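Long-range contact in putative peptide ABC-transport system periplasmic peptide-binding protein (Campylobacter jejuni, PDB 4OEV), which binds nickel in the periplasm as the extracytoplasmic binding protein of an ABC-type importer, and belongs to a family generally assigned to peptide transport: residues 1-13 and 207-219. Numbering follows the deposited sequence.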
ATOM      1  N   LYS A   1     -15.378  23.286  19.482  1.00 76.66           N
ATOM      2  CA  LYS A   1     -14.035  23.140  18.929  1.00 74.07           C
ATOM      3  C   LYS A   1     -13.316  21.960  19.573  1.00 69.44           C
ATOM      4  O   LYS A   1     -13.551  21.666  20.737  1.00 71.54           O
ATOM      5  CB  LYS A   1     -13.209  24.407  19.136  1.00 76.51           C
ATOM      6  CG  LYS A   1     -11.945  24.408  18.296  1.00 76.17           C
ATOM      7  CD  LYS A   1     -10.938  25.434  18.758  1.00 78.33           C
ATOM      8  CE  LYS A   1      -9.805  25.556  17.737  1.00 77.75           C
ATOM      9  NZ  LYS A   1      -8.795  26.592  18.123  1.00 79.03           N
ATOM     10  N   ILE A   2     -12.426  21.306  18.828  1.00 64.17           N
ATOM     11  CA  ILE A   2     -11.680  20.141  19.329  1.00 59.69           C
ATOM     12  C   ILE A   2     -10.728  20.581  20.457  1.00 60.02           C
ATOM     13  O   ILE A   2      -9.943  21.522  20.274  1.00 56.87           O
ATOM     14  CB  ILE A   2     -10.873  19.473  18.213  1.00 55.34           C
ATOM     15  CG1 ILE A   2     -11.816  18.962  17.122  1.00 52.71           C
ATOM     16  CG2 ILE A   2     -10.021  18.297  18.785  1.00 51.27           C
ATOM     17  CD1 ILE A   2     -11.155  18.527  15.803  1.00 49.22           C
ATOM     18  N   PRO A   3     -10.819  19.928  21.634  1.00 62.90           N
ATOM     19  CA  PRO A   3      -9.962  20.323  22.766  1.00 63.25           C
ATOM     20  C   PRO A   3      -8.483  20.233  22.386  1.00 60.93           C
ATOM     21  O   PRO A   3      -8.100  19.473  21.487  1.00 57.67           O
ATOM     22  CB  PRO A   3     -10.292  19.305  23.861  1.00 66.97           C
ATOM     23  CG  PRO A   3     -11.499  18.580  23.429  1.00 67.12           C
ATOM     24  CD  PRO A   3     -11.875  18.978  22.030  1.00 64.21           C
ATOM     25  N   LYS A   4      -7.662  20.989  23.096  1.00 60.53           N
ATOM     26  CA  LYS A   4      -6.237  21.059  22.830  1.00 63.87           C
ATOM     27  C   LYS A   4      -5.547  19.707  23.114  1.00 62.15           C
ATOM     28  O   LYS A   4      -4.478  19.417  22.576  1.00 62.36           O
ATOM     29  CB  LYS A   4      -5.656  22.213  23.662  1.00 74.23           C
ATOM     30  CG  LYS A   4      -4.227  22.642  23.365  1.00 79.62           C
ATOM     31  CD  LYS A   4      -3.714  23.600  24.452  1.00 85.03           C
ATOM     32  CE  LYS A   4      -2.194  23.556  24.646  1.00 87.26           C
ATOM     33  NZ  LYS A   4      -1.557  24.571  23.727  1.00 86.78           N
ATOM     34  N   ASP A   5      -6.180  18.861  23.920  1.00 59.99           N
ATOM     35  CA  ASP A   5      -5.554  17.595  24.322  1.00 61.09           C
ATOM     36  C   ASP A   5      -6.018  16.423  23.474  1.00 58.30           C
ATOM     37  O   ASP A   5      -5.664  15.271  23.738  1.00 56.14           O
ATOM     38  CB  ASP A   5      -5.826  17.332  25.811  1.00 66.11           C
ATOM     39  CG  ASP A   5      -7.258  16.861  26.092  1.00 69.21           C
ATOM     40  OD1 ASP A   5      -8.160  17.007  25.248  1.00 66.77           O
ATOM     41  OD2 ASP A   5      -7.507  16.394  27.216  1.00 73.86           O
ATOM     42  N   THR A   6      -6.782  16.729  22.427  1.00 55.76           N
ATOM     43  CA  THR A   6      -7.353  15.716  21.550  1.00 54.85           C
ATOM     44  C   THR A   6      -6.927  15.977  20.099  1.00 53.58           C
ATOM     45  O   THR A   6      -7.004  17.122  19.652  1.00 51.11           O
ATOM     46  CB  THR A   6      -8.905  15.721  21.621  1.00 64.61           C
ATOM     47  OG1 THR A   6      -9.349  15.464  22.957  1.00 66.25           O
ATOM     48  CG2 THR A   6      -9.511  14.704  20.671  1.00 63.15           C
ATOM     49  N   LEU A   7      -6.456  14.930  19.403  1.00 51.26           N
ATOM     50  CA  LEU A   7      -6.168  14.991  17.964  1.00 52.76           C
ATOM     51  C   LEU A   7      -7.235  14.199  17.229  1.00 50.28           C
ATOM     52  O   LEU A   7      -7.498  13.072  17.574  1.00 48.42           O
ATOM     53  CB  LEU A   7      -4.800  14.392  17.634  1.00 56.29           C
ATOM     54  CG  LEU A   7      -3.587  15.321  17.765  1.00 62.35           C
ATOM     55  CD1 LEU A   7      -2.296  14.626  17.343  1.00 62.45           C
ATOM     56  CD2 LEU A   7      -3.804  16.638  17.019  1.00 65.75           C
ATOM     57  N   ILE A   8      -7.871  14.773  16.211  1.00 49.09           N
ATOM     58  CA  ILE A   8      -8.814  13.980  15.433  1.00 47.09           C
ATOM     59  C   ILE A   8      -8.346  13.963  14.009  1.00 45.25           C
ATOM     60  O   ILE A   8      -8.263  15.002  13.372  1.00 43.53           O
ATOM     61  CB  ILE A   8     -10.239  14.518  15.499  1.00 45.47           C
ATOM     62  CG1 ILE A   8     -10.648  14.746  16.953  1.00 46.54           C
ATOM     63  CG2 ILE A   8     -11.192  13.595  14.732  1.00 43.72           C
ATOM     64  CD1 ILE A   8     -12.079  15.007  17.148  1.00 47.33           C
ATOM     65  N   ILE A   9      -8.002  12.779  13.517  1.00 46.19           N
ATOM     66  CA  ILE A   9      -7.447  12.658  12.167  1.00 43.24           C
ATOM     67  C   ILE A   9      -8.302  11.771  11.289  1.00 39.93           C
ATOM     68  O   ILE A   9      -8.618  10.646  11.649  1.00 38.71           O
ATOM     69  CB  ILE A   9      -6.031  12.068  12.180  1.00 45.35           C
ATOM     70  CG1 ILE A   9      -5.111  12.829  13.140  1.00 47.20           C
ATOM     71  CG2 ILE A   9      -5.450  11.971  10.772  1.00 44.66           C
ATOM     72  CD1 ILE A   9      -3.736  12.225  13.180  1.00 46.44           C
ATOM     73  N   ALA A  10      -8.651  12.288  10.113  1.00 39.50           N
ATOM     74  CA  ALA A  10      -9.361  11.500   9.130  1.00 39.84           C
ATOM     75  C   ALA A  10      -8.411  10.564   8.405  1.00 38.13           C
ATOM     76  O   ALA A  10      -7.313  10.955   7.988  1.00 33.52           O
ATOM     77  CB  ALA A  10     -10.066  12.427   8.087  1.00 42.52           C
ATOM     78  N   VAL A  11      -8.872   9.339   8.195  1.00 39.93           N
ATOM     79  CA  VAL A  11      -8.119   8.363   7.409  1.00 38.50           C
ATOM     80  C   VAL A  11      -9.054   7.652   6.429  1.00 34.42           C
ATOM     81  O   VAL A  11     -10.149   7.228   6.817  1.00 38.02           O
ATOM     82  CB  VAL A  11      -7.415   7.345   8.318  1.00 37.69           C
ATOM     83  CG1 VAL A  11      -6.807   6.229   7.469  1.00 37.78           C
ATOM     84  CG2 VAL A  11      -6.312   8.061   9.106  1.00 33.78           C
ATOM     85  N   GLU A  12      -8.631   7.527   5.176  1.00 31.29           N
ATOM     86  CA  GLU A  12      -9.530   6.941   4.123  1.00 32.11           C
ATOM     87  C   GLU A  12     -10.005   5.491   4.415  1.00 39.83           C
ATOM     88  O   GLU A  12     -11.216   5.190   4.325  1.00 36.93           O
ATOM     89  CB  GLU A  12      -8.844   6.997   2.781  1.00 32.87           C
ATOM     90  CG  GLU A  12      -9.711   6.471   1.608  1.00 32.53           C
ATOM     91  CD  GLU A  12      -8.920   6.333   0.362  1.00 32.66           C
ATOM     92  OE1 GLU A  12      -7.713   6.642   0.427  1.00 30.24           O
ATOM     93  OE2 GLU A  12      -9.482   5.913  -0.687  1.00 34.58           O
ATOM     94  N   ASN A  13      -9.059   4.627   4.815  1.00 37.72           N
ATOM     95  CA  ASN A  13      -9.301   3.200   4.998  1.00 37.73           C
ATOM     96  C   ASN A  13      -9.258   2.814   6.465  1.00 37.87           C
ATOM     97  O   ASN A  13      -8.565   3.454   7.250  1.00 34.46           O
ATOM     98  CB  ASN A  13      -8.252   2.397   4.224  1.00 36.16           C
ATOM     99  CG  ASN A  13      -8.269   2.715   2.758  1.00 35.64           C
ATOM    100  OD1 ASN A  13      -9.180   2.296   2.054  1.00 35.22           O
ATOM    101  ND2 ASN A  13      -7.270   3.466   2.282  1.00 30.88           N
ATOM    102  N   LEU A 207     -12.842  19.428   7.881  1.00 40.75           N
ATOM    103  CA  LEU A 207     -11.780  20.362   8.216  1.00 42.24           C
ATOM    104  C   LEU A 207     -12.394  21.739   8.413  1.00 43.47           C
ATOM    105  O   LEU A 207     -12.186  22.389   9.438  1.00 43.43           O
ATOM    106  CB  LEU A 207     -10.714  20.417   7.122  1.00 39.83           C
ATOM    107  CG  LEU A 207      -9.725  19.251   7.160  1.00 39.01           C
ATOM    108  CD1 LEU A 207      -8.911  19.160   5.862  1.00 39.19           C
ATOM    109  CD2 LEU A 207      -8.830  19.394   8.390  1.00 39.95           C
ATOM    110  N   LYS A 208     -13.208  22.148   7.437  1.00 43.97           N
ATOM    111  CA  LYS A 208     -13.801  23.482   7.458  1.00 45.58           C
ATOM    112  C   LYS A 208     -14.706  23.732   8.640  1.00 47.53           C
ATOM    113  O   LYS A 208     -14.655  24.808   9.225  1.00 49.90           O
ATOM    114  CB  LYS A 208     -14.567  23.712   6.153  1.00 46.81           C
ATOM    115  CG  LYS A 208     -13.667  24.001   4.979  1.00 46.82           C
ATOM    116  CD  LYS A 208     -13.149  25.457   5.014  1.00 49.81           C
ATOM    117  CE  LYS A 208     -12.266  25.748   3.790  1.00 48.89           C
ATOM    118  NZ  LYS A 208     -11.818  27.169   3.652  1.00 44.61           N
ATOM    119  N   ASN A 209     -15.514  22.763   9.052  1.00 49.29           N
ATOM    120  CA  ASN A 209     -16.393  23.030  10.194  1.00 52.10           C
ATOM    121  C   ASN A 209     -15.805  22.565  11.548  1.00 51.89           C
ATOM    122  O   ASN A 209     -16.516  22.493  12.551  1.00 51.36           O
ATOM    123  CB  ASN A 209     -17.774  22.411   9.949  1.00 54.00           C
ATOM    124  CG  ASN A 209     -17.756  20.900   9.907  1.00 55.44           C
ATOM    125  OD1 ASN A 209     -16.848  20.249  10.419  1.00 54.71           O
ATOM    126  ND2 ASN A 209     -18.762  20.328   9.258  1.00 56.35           N
ATOM    127  N   GLY A 210     -14.509  22.259  11.560  1.00 50.80           N
ATOM    128  CA  GLY A 210     -13.784  21.959  12.788  1.00 53.34           C
ATOM    129  C   GLY A 210     -14.063  20.620  13.429  1.00 54.28           C
ATOM    130  O   GLY A 210     -13.796  20.429  14.617  1.00 52.89           O
ATOM    131  N   LYS A 211     -14.595  19.686  12.651  1.00 55.01           N
ATOM    132  CA  LYS A 211     -14.874  18.346  13.176  1.00 56.07           C
ATOM    133  C   LYS A 211     -13.633  17.442  13.201  1.00 53.23           C
ATOM    134  O   LYS A 211     -13.587  16.434  13.931  1.00 52.08           O
ATOM    135  CB  LYS A 211     -15.978  17.696  12.349  1.00 56.50           C
ATOM    136  CG  LYS A 211     -17.384  18.044  12.803  1.00 59.96           C
ATOM    137  CD  LYS A 211     -18.394  17.705  11.706  1.00 63.83           C
ATOM    138  CE  LYS A 211     -19.800  17.621  12.260  1.00 67.99           C
ATOM    139  NZ  LYS A 211     -20.019  16.193  12.640  1.00 70.82           N
ATOM    140  N   ILE A 212     -12.634  17.790  12.394  1.00 52.91           N
ATOM    141  CA  ILE A 212     -11.371  17.048  12.384  1.00 53.29           C
ATOM    142  C   ILE A 212     -10.206  18.026  12.289  1.00 52.28           C
ATOM    143  O   ILE A 212     -10.377  19.158  11.847  1.00 43.58           O
ATOM    144  CB  ILE A 212     -11.287  16.011  11.215  1.00 42.82           C
ATOM    145  CG1 ILE A 212     -11.452  16.682   9.871  1.00 42.67           C
ATOM    146  CG2 ILE A 212     -12.343  14.941  11.370  1.00 42.08           C
ATOM    147  CD1 ILE A 212     -11.294  15.673   8.639  1.00 41.40           C
ATOM    148  N   ASP A 213      -9.024  17.574  12.700  1.00 48.73           N
ATOM    149  CA  ASP A 213      -7.817  18.398  12.726  1.00 43.51           C
ATOM    150  C   ASP A 213      -6.985  18.294  11.478  1.00 42.03           C
ATOM    151  O   ASP A 213      -6.205  19.181  11.183  1.00 47.09           O
ATOM    152  CB  ASP A 213      -6.906  18.003  13.915  1.00 44.45           C
ATOM    153  CG  ASP A 213      -7.448  18.466  15.241  1.00 50.62           C
ATOM    154  OD1 ASP A 213      -7.764  19.670  15.359  1.00 51.03           O
ATOM    155  OD2 ASP A 213      -7.513  17.634  16.186  1.00 50.39           O
ATOM    156  N   ALA A 214      -7.096  17.168  10.791  1.00 40.87           N
ATOM    157  CA  ALA A 214      -6.219  16.850   9.653  1.00 40.58           C
ATOM    158  C   ALA A 214      -6.824  15.776   8.792  1.00 38.35           C
ATOM    159  O   ALA A 214      -7.502  14.886   9.311  1.00 38.95           O
ATOM    160  CB  ALA A 214      -4.841  16.388  10.141  1.00 42.40           C
ATOM    161  N   ALA A 215      -6.516  15.839   7.496  1.00 38.85           N
ATOM    162  CA  ALA A 215      -6.896  14.814   6.510  1.00 38.12           C
ATOM    163  C   ALA A 215      -6.009  14.931   5.277  1.00 38.41           C
ATOM    164  O   ALA A 215      -5.495  16.033   4.971  1.00 40.46           O
ATOM    165  CB  ALA A 215      -8.341  14.947   6.111  1.00 37.96           C
ATOM    166  N   LEU A 216      -5.825  13.830   4.544  1.00 33.91           N
ATOM    167  CA  LEU A 216      -5.251  13.967   3.191  1.00 33.64           C
ATOM    168  C   LEU A 216      -6.381  14.392   2.263  1.00 36.22           C
ATOM    169  O   LEU A 216      -7.482  13.818   2.310  1.00 37.06           O
ATOM    170  CB  LEU A 216      -4.639  12.670   2.656  1.00 34.33           C
ATOM    171  CG  LEU A 216      -3.515  12.104   3.490  1.00 34.78           C
ATOM    172  CD1 LEU A 216      -3.005  10.777   2.793  1.00 33.57           C
ATOM    173  CD2 LEU A 216      -2.436  13.128   3.615  1.00 34.55           C
ATOM    174  N   ILE A 217      -6.103  15.387   1.429  1.00 34.29           N
ATOM    175  CA  ILE A 217      -7.124  15.982   0.555  1.00 35.71           C
ATOM    176  C   ILE A 217      -6.752  15.933  -0.934  1.00 36.80           C
ATOM    177  O   ILE A 217      -5.680  16.406  -1.340  1.00 38.38           O
ATOM    178  CB  ILE A 217      -7.383  17.457   0.946  1.00 33.11           C
ATOM    179  CG1 ILE A 217      -7.873  17.554   2.382  1.00 36.52           C
ATOM    180  CG2 ILE A 217      -8.394  18.105  -0.032  1.00 35.89           C
ATOM    181  CD1 ILE A 217      -9.149  16.745   2.679  1.00 34.23           C
ATOM    182  N   ASP A 218      -7.637  15.374  -1.758  1.00 39.09           N
ATOM    183  CA  ASP A 218      -7.374  15.343  -3.197  1.00 39.20           C
ATOM    184  C   ASP A 218      -7.074  16.715  -3.801  1.00 37.89           C
ATOM    185  O   ASP A 218      -7.670  17.728  -3.422  1.00 33.93           O
ATOM    186  CB  ASP A 218      -8.543  14.751  -3.958  1.00 37.74           C
ATOM    187  CG  ASP A 218      -8.176  14.476  -5.390  1.00 38.91           C
ATOM    188  OD1 ASP A 218      -8.679  15.154  -6.304  1.00 37.10           O
ATOM    189  OD2 ASP A 218      -7.349  13.563  -5.598  1.00 35.87           O
ATOM    190  N   VAL A 219      -6.156  16.729  -4.764  1.00 39.24           N
ATOM    191  CA  VAL A 219      -5.739  17.957  -5.413  1.00 39.01           C
ATOM    192  C   VAL A 219      -6.953  18.714  -5.991  1.00 41.87           C
ATOM    193  O   VAL A 219      -6.937  19.944  -6.059  1.00 43.70           O
ATOM    194  CB  VAL A 219      -4.680  17.647  -6.513  1.00 45.89           C
ATOM    195  CG1 VAL A 219      -5.273  16.766  -7.613  1.00 45.33           C
ATOM    196  CG2 VAL A 219      -4.134  18.898  -7.111  1.00 47.41           C
TER
HETATM  197  O   HOH W   1     -12.281  22.093  16.020  1.00 48.94           O
HETATM  198  O   HOH W   2      -7.037  11.324   5.222  1.00 32.12           O
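D213 and I8 grip each other twice: the backbone N of I8 donates to D213 OD2 (2.9 Å), and the backbone N of D213 donates to I8 O (2.8 Å). In this periplasmic-binding-protein fold, the pair joins the edge of the sheet holding strand 6-11 to the chain that leaves helix 200-208 and enters strand 214-216, a neighbour of strand 454-467. The two strands run nearly parallel, their axes 15° apart, and the aspartate illustrates how a carboxylate can accept from a backbone N-H of an edge strand. D213 CG lies anti to the carbonyl carbon (chi1 -73°), which presents OD2 to I8 N on the anti side of the carboxylate, 20° out of its plane. The same OD2 forms a salt bridge with NZ of the C-terminal residue K494, so the buried charge is probably balanced. Further along, A10 N donates to A214 O (3.0 Å), and a water then links A10 O to L216 N. At the other end, where a Schellman motif with G210 at C-prime closes the helix, a second water joins I2 N to G210 O. I2 CD1 packs against this turn, 3.5 Å from G210 O, and also meets D213 OD1. Apolar contacts complete the joint: the side chains of I8 and I212 cross at about a right angle and meet CG2 to CG2, while A10 CB touches A215 CB (3.6 Å) and I212 CD1 (3.5 Å).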